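Local coordinates for protein malate oxidoreductase (Thermotoga maritima, PDB 1VL6) that probably catalyses the NAD-dependent oxidative decarboxylation of malate to pyruvate and carbon dioxide, as expected of a malic enzyme, at residues A329-K340 against H377-A388; L257-F267 against I275-S285. One frame throughout, in Å; residues are numbered along the deposited sequence.

Contact 1 (A329-K340 against H377-A388); sequences AFPGIMKGAVEK and HLNVYTAVKGSA
His377 begins the contact against Pro331 and Gly332, where two helices, 330-340 and the end of 374-386, run roughly the same way and cross at -33°. Their axes come within 7.3 Å because the first helix carries a GxxxG pair, Gly332 and Gly336, on its contact face. The His377 ring lies obliquely against CG of Pro331. Water 1 lies in the plane of this ring, hydrogen-bonded to ND1, and takes a hydrogen bond from Gly332 N (2.9 Å), while NE2 is hydrogen-bonded to Ala371 O. One residue on, Leu378 packs against Leu378 of the second subunit, so the pair lies beside a subunit interface. Val380 points CG1 at the bare backbone of Gly332, 3.7 Å from its CA, and also meets CG1 of Ile333. Tyr381 follows as a knob set among Gly332, Lys335, Gly336 and Glu339. Its CA lies 3.5 Å from Gly332 O in a CA-H...O contact. With CG swung opposite its own backbone N (chi1 164°), the ring runs along the first helix, one edge against Gly336 N. Lys335 stretches over one face and places NZ 4.1 Å from the ring centroid, almost on the normal, a cation-pi contact; CB of Lys385 lies over the opposite face, toward the rim. At the far end the Tyr381 hydroxyl donates to the Glu339 carboxylate, whose plane stands 71° from the ring; OH is 2.6 Å from OE2 and 2.7 Å from OE1. Val384 is the second knob, seated among Gly332, Ile333, Gly336 and Ala337, with CG1 against Ile333 O. Lys385 then crosses Glu339 at a slant, its CD against OE2, and bends at its last two torsions, ending in a long salt bridge of 3.6 Å between NZ and Glu339 OE2.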
loop_
_atom_site.group_PDB
_atom_site.type_symbol
_atom_site.label_atom_id
_atom_site.label_comp_id
_atom_site.label_asym_id
_atom_site.label_seq_id
_atom_site.Cartn_x
_atom_site.Cartn_y
_atom_site.Cartn_z
ATOM N N ALA A 329 20.389 11.490 9.969
ATOM C CA ALA A 329 21.397 10.409 10.092
ATOM C C ALA A 329 20.822 9.012 10.015
ATOM O O ALA A 329 21.325 8.176 9.258
ATOM C CB ALA A 329 22.153 10.559 11.380
ATOM N N PHE A 330 19.792 8.728 10.810
ATOM C CA PHE A 330 19.355 7.327 10.954
ATOM C C PHE A 330 18.841 6.640 9.672
ATOM O O PHE A 330 19.093 5.480 9.474
ATOM C CB PHE A 330 18.409 7.136 12.141
ATOM C CG PHE A 330 17.026 7.688 11.969
ATOM C CD1 PHE A 330 16.093 7.058 11.136
ATOM C CD2 PHE A 330 16.615 8.785 12.723
ATOM C CE1 PHE A 330 14.797 7.556 11.017
ATOM C CE2 PHE A 330 15.331 9.302 12.597
ATOM C CZ PHE A 330 14.421 8.697 11.749
ATOM N N PRO A 331 18.140 7.316 8.777
ATOM C CA PRO A 331 17.651 6.595 7.632
ATOM C C PRO A 331 18.797 6.019 6.803
ATOM O O PRO A 331 18.790 4.822 6.455
ATOM C CB PRO A 331 16.820 7.631 6.885
ATOM C CG PRO A 331 16.465 8.621 7.957
ATOM C CD PRO A 331 17.683 8.712 8.779
ATOM N N GLY A 332 19.783 6.847 6.499
ATOM C CA GLY A 332 20.893 6.408 5.648
ATOM C C GLY A 332 21.755 5.406 6.350
ATOM O O GLY A 332 22.175 4.432 5.754
ATOM N N ILE A 333 22.032 5.652 7.622
ATOM C CA ILE A 333 22.904 4.784 8.382
ATOM C C ILE A 333 22.321 3.395 8.468
ATOM O O ILE A 333 22.999 2.403 8.220
ATOM C CB ILE A 333 23.040 5.298 9.784
ATOM C CG1 ILE A 333 23.841 6.616 9.783
ATOM C CG2 ILE A 333 23.691 4.206 10.635
ATOM C CD1 ILE A 333 24.291 7.101 11.157
HETATM N N MSE A 334 21.052 3.327 8.837
HETATM C CA MSE A 334 20.381 2.064 9.014
HETATM C C MSE A 334 20.261 1.317 7.716
HETATM O O MSE A 334 20.416 0.082 7.673
HETATM C CB MSE A 334 19.001 2.308 9.579
HETATM C CG MSE A 334 18.422 1.132 10.343
HETATM SE SE MSE A 334 19.340 0.787 12.095
HETATM C CE MSE A 334 19.412 -0.979 11.865
ATOM N N LYS A 335 19.966 2.036 6.650
ATOM C CA LYS A 335 19.832 1.398 5.404
ATOM C C LYS A 335 21.187 0.843 4.953
ATOM O O LYS A 335 21.297 -0.240 4.428
ATOM C CB LYS A 335 19.289 2.383 4.392
ATOM C CG LYS A 335 18.812 1.699 3.097
ATOM C CD LYS A 335 18.301 2.786 2.167
ATOM C CE LYS A 335 17.736 2.211 0.845
ATOM N NZ LYS A 335 18.204 3.069 -0.235
ATOM N N GLY A 336 22.230 1.606 5.135
ATOM C CA GLY A 336 23.538 1.138 4.718
ATOM C C GLY A 336 23.960 -0.059 5.507
ATOM O O GLY A 336 24.363 -1.082 4.935
ATOM N N ALA A 337 23.795 0.052 6.810
ATOM C CA ALA A 337 24.234 -0.982 7.728
ATOM C C ALA A 337 23.497 -2.291 7.526
ATOM O O ALA A 337 24.077 -3.386 7.579
ATOM C CB ALA A 337 24.031 -0.504 9.162
ATOM N N VAL A 338 22.205 -2.198 7.320
ATOM C CA VAL A 338 21.407 -3.414 7.190
ATOM C C VAL A 338 21.739 -4.151 5.906
ATOM O O VAL A 338 21.730 -5.369 5.896
ATOM C CB VAL A 338 19.916 -3.080 7.252
ATOM C CG1 VAL A 338 19.089 -4.246 6.744
ATOM C CG2 VAL A 338 19.547 -2.719 8.654
ATOM N N GLU A 339 22.058 -3.403 4.860
ATOM C CA GLU A 339 22.448 -3.989 3.583
ATOM C C GLU A 339 23.835 -4.634 3.657
ATOM O O GLU A 339 24.047 -5.699 3.104
ATOM C CB GLU A 339 22.422 -2.900 2.538
ATOM C CG GLU A 339 22.439 -3.355 1.111
ATOM C CD GLU A 339 22.284 -2.154 0.203
ATOM O OE1 GLU A 339 21.161 -1.557 0.171
ATOM O OE2 GLU A 339 23.304 -1.793 -0.428
ATOM N N LYS A 340 24.765 -3.979 4.347
ATOM C CA LYS A 340 26.107 -4.500 4.589
ATOM C C LYS A 340 26.019 -5.720 5.503
ATOM O O LYS A 340 26.899 -6.583 5.524
ATOM C CB LYS A 340 26.917 -3.430 5.308
ATOM C CG LYS A 340 28.377 -3.267 4.902
ATOM C CD LYS A 340 28.982 -2.013 5.604
ATOM C CE LYS A 340 30.244 -1.514 4.941
ATOM N NZ LYS A 340 31.434 -2.410 5.248
ATOM N N HIS A 377 19.982 11.880 2.501
ATOM C CA HIS A 377 19.744 10.490 2.843
ATOM C C HIS A 377 20.401 9.559 1.851
ATOM O O HIS A 377 20.930 8.539 2.220
ATOM C CB HIS A 377 18.253 10.232 2.928
ATOM C CG HIS A 377 17.590 11.123 3.904
ATOM N ND1 HIS A 377 17.908 11.102 5.240
ATOM C CD2 HIS A 377 16.675 12.102 3.741
ATOM C CE1 HIS A 377 17.199 12.021 5.864
ATOM N NE2 HIS A 377 16.442 12.642 4.980
ATOM N N LEU A 378 20.387 9.922 0.595
ATOM C CA LEU A 378 21.176 9.191 -0.379
ATOM C C LEU A 378 22.682 9.228 -0.093
ATOM O O LEU A 378 23.366 8.190 -0.174
ATOM C CB LEU A 378 20.975 9.757 -1.764
ATOM C CG LEU A 378 19.579 9.615 -2.321
ATOM C CD1 LEU A 378 19.513 10.267 -3.703
ATOM C CD2 LEU A 378 19.173 8.151 -2.410
ATOM N N ASN A 379 23.197 10.397 0.237
ATOM C CA ASN A 379 24.620 10.512 0.490
ATOM C C ASN A 379 25.064 9.763 1.730
ATOM O O ASN A 379 26.076 9.116 1.713
ATOM C CB ASN A 379 25.060 11.955 0.597
ATOM C CG ASN A 379 24.933 12.712 -0.716
ATOM O OD1 ASN A 379 24.846 12.143 -1.818
ATOM N ND2 ASN A 379 24.879 14.011 -0.595
ATOM N N VAL A 380 24.277 9.807 2.774
ATOM C CA VAL A 380 24.607 9.086 3.990
ATOM C C VAL A 380 24.560 7.571 3.721
ATOM O O VAL A 380 25.455 6.821 4.076
ATOM C CB VAL A 380 23.619 9.455 5.113
ATOM C CG1 VAL A 380 23.813 8.550 6.295
ATOM C CG2 VAL A 380 23.785 10.907 5.502
ATOM N N TYR A 381 23.494 7.127 3.086
ATOM C CA TYR A 381 23.393 5.733 2.693
ATOM C C TYR A 381 24.614 5.304 1.908
ATOM O O TYR A 381 25.185 4.286 2.198
ATOM C CB TYR A 381 22.138 5.470 1.856
ATOM C CG TYR A 381 22.195 4.160 1.128
ATOM C CD1 TYR A 381 22.071 2.969 1.792
ATOM C CD2 TYR A 381 22.343 4.119 -0.249
ATOM C CE1 TYR A 381 22.086 1.747 1.101
ATOM C CE2 TYR A 381 22.367 2.926 -0.946
ATOM C CZ TYR A 381 22.247 1.737 -0.267
ATOM O OH TYR A 381 22.316 0.552 -0.980
ATOM N N THR A 382 24.979 6.060 0.879
ATOM C CA THR A 382 26.133 5.681 0.051
ATOM C C THR A 382 27.414 5.632 0.900
ATOM O O THR A 382 28.237 4.737 0.802
ATOM C CB THR A 382 26.378 6.688 -1.048
ATOM O OG1 THR A 382 25.315 6.674 -2.002
ATOM C CG2 THR A 382 27.583 6.258 -1.840
ATOM N N ALA A 383 27.562 6.624 1.744
ATOM C CA ALA A 383 28.755 6.694 2.561
ATOM C C ALA A 383 28.869 5.449 3.455
ATOM O O ALA A 383 29.928 4.808 3.526
ATOM C CB ALA A 383 28.758 7.949 3.424
ATOM N N VAL A 384 27.763 5.104 4.100
ATOM C CA VAL A 384 27.768 4.018 5.047
ATOM C C VAL A 384 27.946 2.645 4.378
ATOM O O VAL A 384 28.760 1.822 4.797
ATOM C CB VAL A 384 26.521 4.092 5.896
ATOM C CG1 VAL A 384 26.408 2.893 6.812
ATOM C CG2 VAL A 384 26.558 5.349 6.765
ATOM N N LYS A 385 27.209 2.434 3.298
ATOM C CA LYS A 385 27.332 1.248 2.484
ATOM C C LYS A 385 28.775 1.066 2.038
ATOM O O LYS A 385 29.275 -0.033 2.049
ATOM C CB LYS A 385 26.358 1.402 1.331
ATOM C CG LYS A 385 26.356 0.394 0.198
ATOM C CD LYS A 385 25.363 0.917 -0.903
ATOM C CE LYS A 385 25.817 0.708 -2.383
ATOM N NZ LYS A 385 25.835 -0.751 -2.838
ATOM N N GLY A 386 29.464 2.138 1.689
ATOM C CA GLY A 386 30.835 2.044 1.151
ATOM C C GLY A 386 31.971 1.846 2.134
ATOM O O GLY A 386 33.059 1.532 1.697
ATOM N N SER A 387 31.738 2.036 3.442
ATOM C CA SER A 387 32.838 1.990 4.432
ATOM C C SER A 387 33.002 0.737 5.245
ATOM O O SER A 387 32.047 0.166 5.672
ATOM C CB SER A 387 32.686 3.039 5.536
ATOM O OG SER A 387 31.986 4.143 5.105
ATOM N N ALA A 388 34.261 0.431 5.586
ATOM C CA ALA A 388 34.684 -0.440 6.741
ATOM C C ALA A 388 33.659 -0.659 7.850
ATOM O O ALA A 388 34.040 -0.754 9.015
ATOM C CB ALA A 388 35.989 0.161 7.418
HETATM O O HOH W 1 20.062 9.709 6.381
#

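Contact 2 (L257-F267 against I275-S285); sequences LETALEGADFF and ILKPEWIKKMS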
loop_
_atom_site.group_PDB
_atom_site.type_symbol
_atom_site.label_atom_id
_atom_site.label_comp_id
_atom_site.label_asym_id
_atom_site.label_seq_id
_atom_site.Cartn_x
_atom_site.Cartn_y
_atom_site.Cartn_z
ATOM N N LEU A 257 29.166 25.759 34.809
ATOM C CA LEU A 257 29.079 26.035 33.372
ATOM C C LEU A 257 29.619 27.405 32.993
ATOM O O LEU A 257 30.273 27.593 31.972
ATOM C CB LEU A 257 27.634 25.891 32.909
ATOM C CG LEU A 257 27.318 26.108 31.419
ATOM C CD1 LEU A 257 28.007 25.127 30.521
ATOM C CD2 LEU A 257 25.821 26.027 31.178
ATOM N N GLU A 258 29.342 28.373 33.835
ATOM C CA GLU A 258 29.746 29.750 33.567
ATOM C C GLU A 258 31.256 29.884 33.470
ATOM O O GLU A 258 31.771 30.477 32.538
ATOM C CB GLU A 258 29.179 30.692 34.620
ATOM C CG GLU A 258 29.389 32.131 34.241
ATOM C CD GLU A 258 28.998 33.090 35.327
ATOM O OE1 GLU A 258 28.335 32.694 36.337
ATOM O OE2 GLU A 258 29.358 34.250 35.150
ATOM N N THR A 259 31.947 29.294 34.423
ATOM C CA THR A 259 33.400 29.171 34.405
ATOM C C THR A 259 33.931 28.453 33.138
ATOM O O THR A 259 34.894 28.905 32.494
ATOM C CB THR A 259 33.786 28.375 35.646
ATOM O OG1 THR A 259 33.600 29.175 36.830
ATOM C CG2 THR A 259 35.250 28.021 35.643
ATOM N N ALA A 260 33.284 27.350 32.773
ATOM C CA ALA A 260 33.659 26.584 31.576
ATOM C C ALA A 260 33.607 27.402 30.320
ATOM O O ALA A 260 34.424 27.202 29.423
ATOM C CB ALA A 260 32.783 25.363 31.413
ATOM N N LEU A 261 32.648 28.319 30.250
ATOM C CA LEU A 261 32.423 29.044 29.031
ATOM C C LEU A 261 33.400 30.182 28.820
ATOM O O LEU A 261 33.457 30.704 27.730
ATOM C CB LEU A 261 31.007 29.558 29.000
ATOM C CG LEU A 261 29.941 28.479 28.898
ATOM C CD1 LEU A 261 28.641 29.047 29.326
ATOM C CD2 LEU A 261 29.797 27.950 27.460
ATOM N N GLU A 262 34.170 30.572 29.828
ATOM C CA GLU A 262 35.113 31.664 29.651
ATOM C C GLU A 262 36.055 31.292 28.527
ATOM O O GLU A 262 36.755 30.284 28.608
ATOM C CB GLU A 262 35.902 31.923 30.901
ATOM C CG GLU A 262 35.128 32.644 31.973
ATOM C CD GLU A 262 35.824 32.557 33.333
ATOM O OE1 GLU A 262 37.080 32.635 33.359
ATOM O OE2 GLU A 262 35.121 32.402 34.369
ATOM N N GLY A 263 36.026 32.081 27.451
ATOM C CA GLY A 263 36.913 31.876 26.338
ATOM C C GLY A 263 36.540 30.730 25.439
ATOM O O GLY A 263 37.189 30.501 24.442
ATOM N N ALA A 264 35.482 30.023 25.752
ATOM C CA ALA A 264 35.108 28.900 24.926
ATOM C C ALA A 264 34.713 29.338 23.529
ATOM O O ALA A 264 34.124 30.383 23.343
ATOM C CB ALA A 264 33.978 28.142 25.590
ATOM N N ASP A 265 35.012 28.499 22.556
ATOM C CA ASP A 265 34.635 28.752 21.179
ATOM C C ASP A 265 33.299 28.131 20.804
ATOM O O ASP A 265 32.590 28.648 19.943
ATOM C CB ASP A 265 35.703 28.183 20.271
ATOM C CG ASP A 265 37.031 28.835 20.499
ATOM O OD1 ASP A 265 37.214 29.928 19.919
ATOM O OD2 ASP A 265 37.917 28.356 21.254
ATOM N N PHE A 266 32.970 27.000 21.426
ATOM C CA PHE A 266 31.691 26.346 21.168
ATOM C C PHE A 266 31.058 25.939 22.471
ATOM O O PHE A 266 31.761 25.602 23.452
ATOM C CB PHE A 266 31.883 25.103 20.328
ATOM C CG PHE A 266 32.405 25.375 18.940
ATOM C CD1 PHE A 266 33.721 25.748 18.744
ATOM C CD2 PHE A 266 31.598 25.189 17.839
ATOM C CE1 PHE A 266 34.216 25.954 17.489
ATOM C CE2 PHE A 266 32.089 25.402 16.585
ATOM C CZ PHE A 266 33.388 25.795 16.398
ATOM N N PHE A 267 29.730 26.012 22.499
ATOM C CA PHE A 267 28.961 25.399 23.548
ATOM C C PHE A 267 28.091 24.415 22.837
ATOM O O PHE A 267 27.401 24.786 21.865
ATOM C CB PHE A 267 28.093 26.415 24.303
ATOM C CG PHE A 267 26.978 25.791 25.139
ATOM C CD1 PHE A 267 27.210 25.381 26.444
ATOM C CD2 PHE A 267 25.736 25.585 24.608
ATOM C CE1 PHE A 267 26.221 24.809 27.185
ATOM C CE2 PHE A 267 24.746 24.986 25.356
ATOM C CZ PHE A 267 24.986 24.605 26.642
ATOM N N ILE A 275 19.264 27.755 30.635
ATOM C CA ILE A 275 20.310 27.725 31.653
ATOM C C ILE A 275 21.520 28.556 31.312
ATOM O O ILE A 275 22.293 28.848 32.190
ATOM C CB ILE A 275 20.792 26.295 31.973
ATOM C CG1 ILE A 275 21.331 25.614 30.715
ATOM C CG2 ILE A 275 19.698 25.500 32.636
ATOM C CD1 ILE A 275 21.874 24.268 31.003
ATOM N N LEU A 276 21.728 28.872 30.038
ATOM C CA LEU A 276 22.878 29.662 29.620
ATOM C C LEU A 276 22.491 31.139 29.568
ATOM O O LEU A 276 21.717 31.546 28.713
ATOM C CB LEU A 276 23.351 29.143 28.269
ATOM C CG LEU A 276 24.769 29.511 27.889
ATOM C CD1 LEU A 276 25.285 28.583 26.760
ATOM C CD2 LEU A 276 24.824 30.975 27.485
ATOM N N LYS A 277 22.988 31.930 30.509
ATOM C CA LYS A 277 22.601 33.354 30.574
ATOM C C LYS A 277 23.257 34.130 29.408
ATOM O O LYS A 277 24.420 33.888 29.034
ATOM C CB LYS A 277 22.931 33.978 31.938
ATOM C CG LYS A 277 22.069 33.405 33.027
ATOM C CD LYS A 277 22.113 34.167 34.366
ATOM C CE LYS A 277 20.859 33.850 35.211
ATOM N NZ LYS A 277 20.623 34.774 36.370
ATOM N N PRO A 278 22.516 35.061 28.809
ATOM C CA PRO A 278 23.008 35.766 27.626
ATOM C C PRO A 278 24.334 36.467 27.871
ATOM O O PRO A 278 25.201 36.397 27.047
ATOM C CB PRO A 278 21.919 36.800 27.367
ATOM C CG PRO A 278 21.188 36.903 28.631
ATOM C CD PRO A 278 21.207 35.556 29.233
ATOM N N GLU A 279 24.508 37.117 29.021
ATOM C CA GLU A 279 25.782 37.797 29.269
ATOM C C GLU A 279 27.019 36.885 29.267
ATOM O O GLU A 279 28.123 37.343 28.962
ATOM C CB GLU A 279 25.698 38.646 30.512
ATOM C CG GLU A 279 24.844 39.903 30.311
ATOM C CD GLU A 279 25.365 40.833 29.180
ATOM O OE1 GLU A 279 26.343 41.583 29.372
ATOM O OE2 GLU A 279 24.785 40.836 28.068
ATOM N N TRP A 280 26.837 35.588 29.524
ATOM C CA TRP A 280 27.957 34.632 29.423
ATOM C C TRP A 280 28.538 34.593 28.020
ATOM O O TRP A 280 29.744 34.414 27.831
ATOM C CB TRP A 280 27.564 33.204 29.854
ATOM C CG TRP A 280 27.023 33.135 31.266
ATOM C CD1 TRP A 280 27.024 34.153 32.191
ATOM C CD2 TRP A 280 26.418 32.015 31.922
ATOM N NE1 TRP A 280 26.458 33.728 33.367
ATOM C CE2 TRP A 280 26.073 32.428 33.234
ATOM C CE3 TRP A 280 26.122 30.717 31.544
ATOM C CZ2 TRP A 280 25.463 31.587 34.157
ATOM C CZ3 TRP A 280 25.506 29.877 32.469
ATOM C CH2 TRP A 280 25.179 30.323 33.753
ATOM N N ILE A 281 27.688 34.784 27.029
ATOM C CA ILE A 281 28.144 34.720 25.647
ATOM C C ILE A 281 29.245 35.712 25.371
ATOM O O ILE A 281 30.159 35.426 24.609
ATOM C CB ILE A 281 26.967 34.905 24.673
ATOM C CG1 ILE A 281 26.074 33.663 24.773
ATOM C CG2 ILE A 281 27.506 35.106 23.224
ATOM C CD1 ILE A 281 25.038 33.549 23.740
ATOM N N LYS A 282 29.168 36.865 26.021
ATOM C CA LYS A 282 30.144 37.901 25.834
ATOM C C LYS A 282 31.478 37.540 26.473
ATOM O O LYS A 282 32.462 38.180 26.178
ATOM C CB LYS A 282 29.583 39.220 26.395
ATOM C CG LYS A 282 28.263 39.600 25.721
ATOM C CD LYS A 282 27.831 41.055 25.833
ATOM C CE LYS A 282 26.344 41.216 25.328
ATOM N NZ LYS A 282 25.646 42.343 26.041
ATOM N N LYS A 283 31.534 36.537 27.350
ATOM C CA LYS A 283 32.816 36.125 27.957
ATOM C C LYS A 283 33.372 34.914 27.245
ATOM O O LYS A 283 34.451 34.475 27.562
ATOM C CB LYS A 283 32.665 35.807 29.416
ATOM C CG LYS A 283 32.113 36.963 30.224
ATOM C CD LYS A 283 32.153 36.681 31.747
ATOM C CE LYS A 283 31.281 35.497 32.133
ATOM N NZ LYS A 283 31.243 35.397 33.574
HETATM N N MSE A 284 32.650 34.391 26.261
HETATM C CA MSE A 284 33.187 33.350 25.390
HETATM C C MSE A 284 34.139 34.020 24.426
HETATM O O MSE A 284 34.244 35.225 24.424
HETATM C CB MSE A 284 32.069 32.637 24.591
HETATM C CG MSE A 284 31.092 31.885 25.467
HETATM SE SE MSE A 284 29.662 31.038 24.488
HETATM C CE MSE A 284 30.699 29.781 23.261
ATOM N N SER A 285 34.815 33.263 23.567
ATOM C CA SER A 285 35.718 33.900 22.607
ATOM C C SER A 285 34.957 34.636 21.520
ATOM O O SER A 285 33.736 34.614 21.475
ATOM C CB SER A 285 36.625 32.854 21.976
ATOM O OG SER A 285 35.826 31.954 21.166
#
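Glu258 lies flat on Trp280: its CG sits 3.5 Å from the centroid of the indole five-membered ring, a CH-pi contact over the face. Because CG is turned opposite the backbone N (chi1 -171°) and the chain stays extended, the carboxylate carries on over the NE1 side of the indole, the two planes only 11° apart. OE2 then uses its anti lone pair to accept from Lys283 NZ at 2.7 Å, in a salt bridge. Leu261 CD1 approaches Trp280 CE3 obliquely at 3.7 Å, and Leu257 CD2 meets the indole edge. Were Trp280 an alanine, Glu258 and Leu261 would probably lose the surface they rest on, and the Glu258 chain would be free to swing, weakening its hold on Lys283. Further in, Leu276 places CD1 squarely over the Phe267 ring, 3.6 Å from its centroid, while the methyl end of selenomethionine Met284 reaches Ala264 and Phe267.

Hydrogen bonds, two of them between backbones, set this layer in place. Gly263, at positive phi in the type II turn Leu261-Ala264, donates its N to Lys283 O at 2.9 Å, and Ser285 N reaches Ala264 O at 3.0 Å. Ser285 OG donates to Asp265 OD1 from above the carboxylate plane (2.8 Å); the same oxygen forms a salt bridge with Lys188.

The whole belongs to a beta-alpha-beta unit of the NAD-binding domain: strand 266-269 lies between strands 194-198 and 289-292, Phe266 packs on helix 166-186, and Ile281 of the short, weakly bonded helix 278-281, and Met284 just after it, rest on Ile290 of strand 289-292.

How the contacts relate
Both contacts belong to the NAD-binding domain, yet they lie on opposite sides of the chain's centre. Their centres are 36 Å apart and their nearest atoms about 18 Å, so they do not touch. Contact 2 comes first in sequence and is complete before contact 1 starts. It ties a short helix to the mixed sheet, through its strand 266-269, and the Ile275 side chain comes close to, but makes no contact with, a Gly199-Gly204 GxGxxG pattern that probably marks the dinucleotide site. Contact 1 joins two helices near the C-terminus, its centre about 14 Å from that of the chain against 26 Å for contact 2, and reaches neighbouring subunits; no other chain of the assembly touches contact 2.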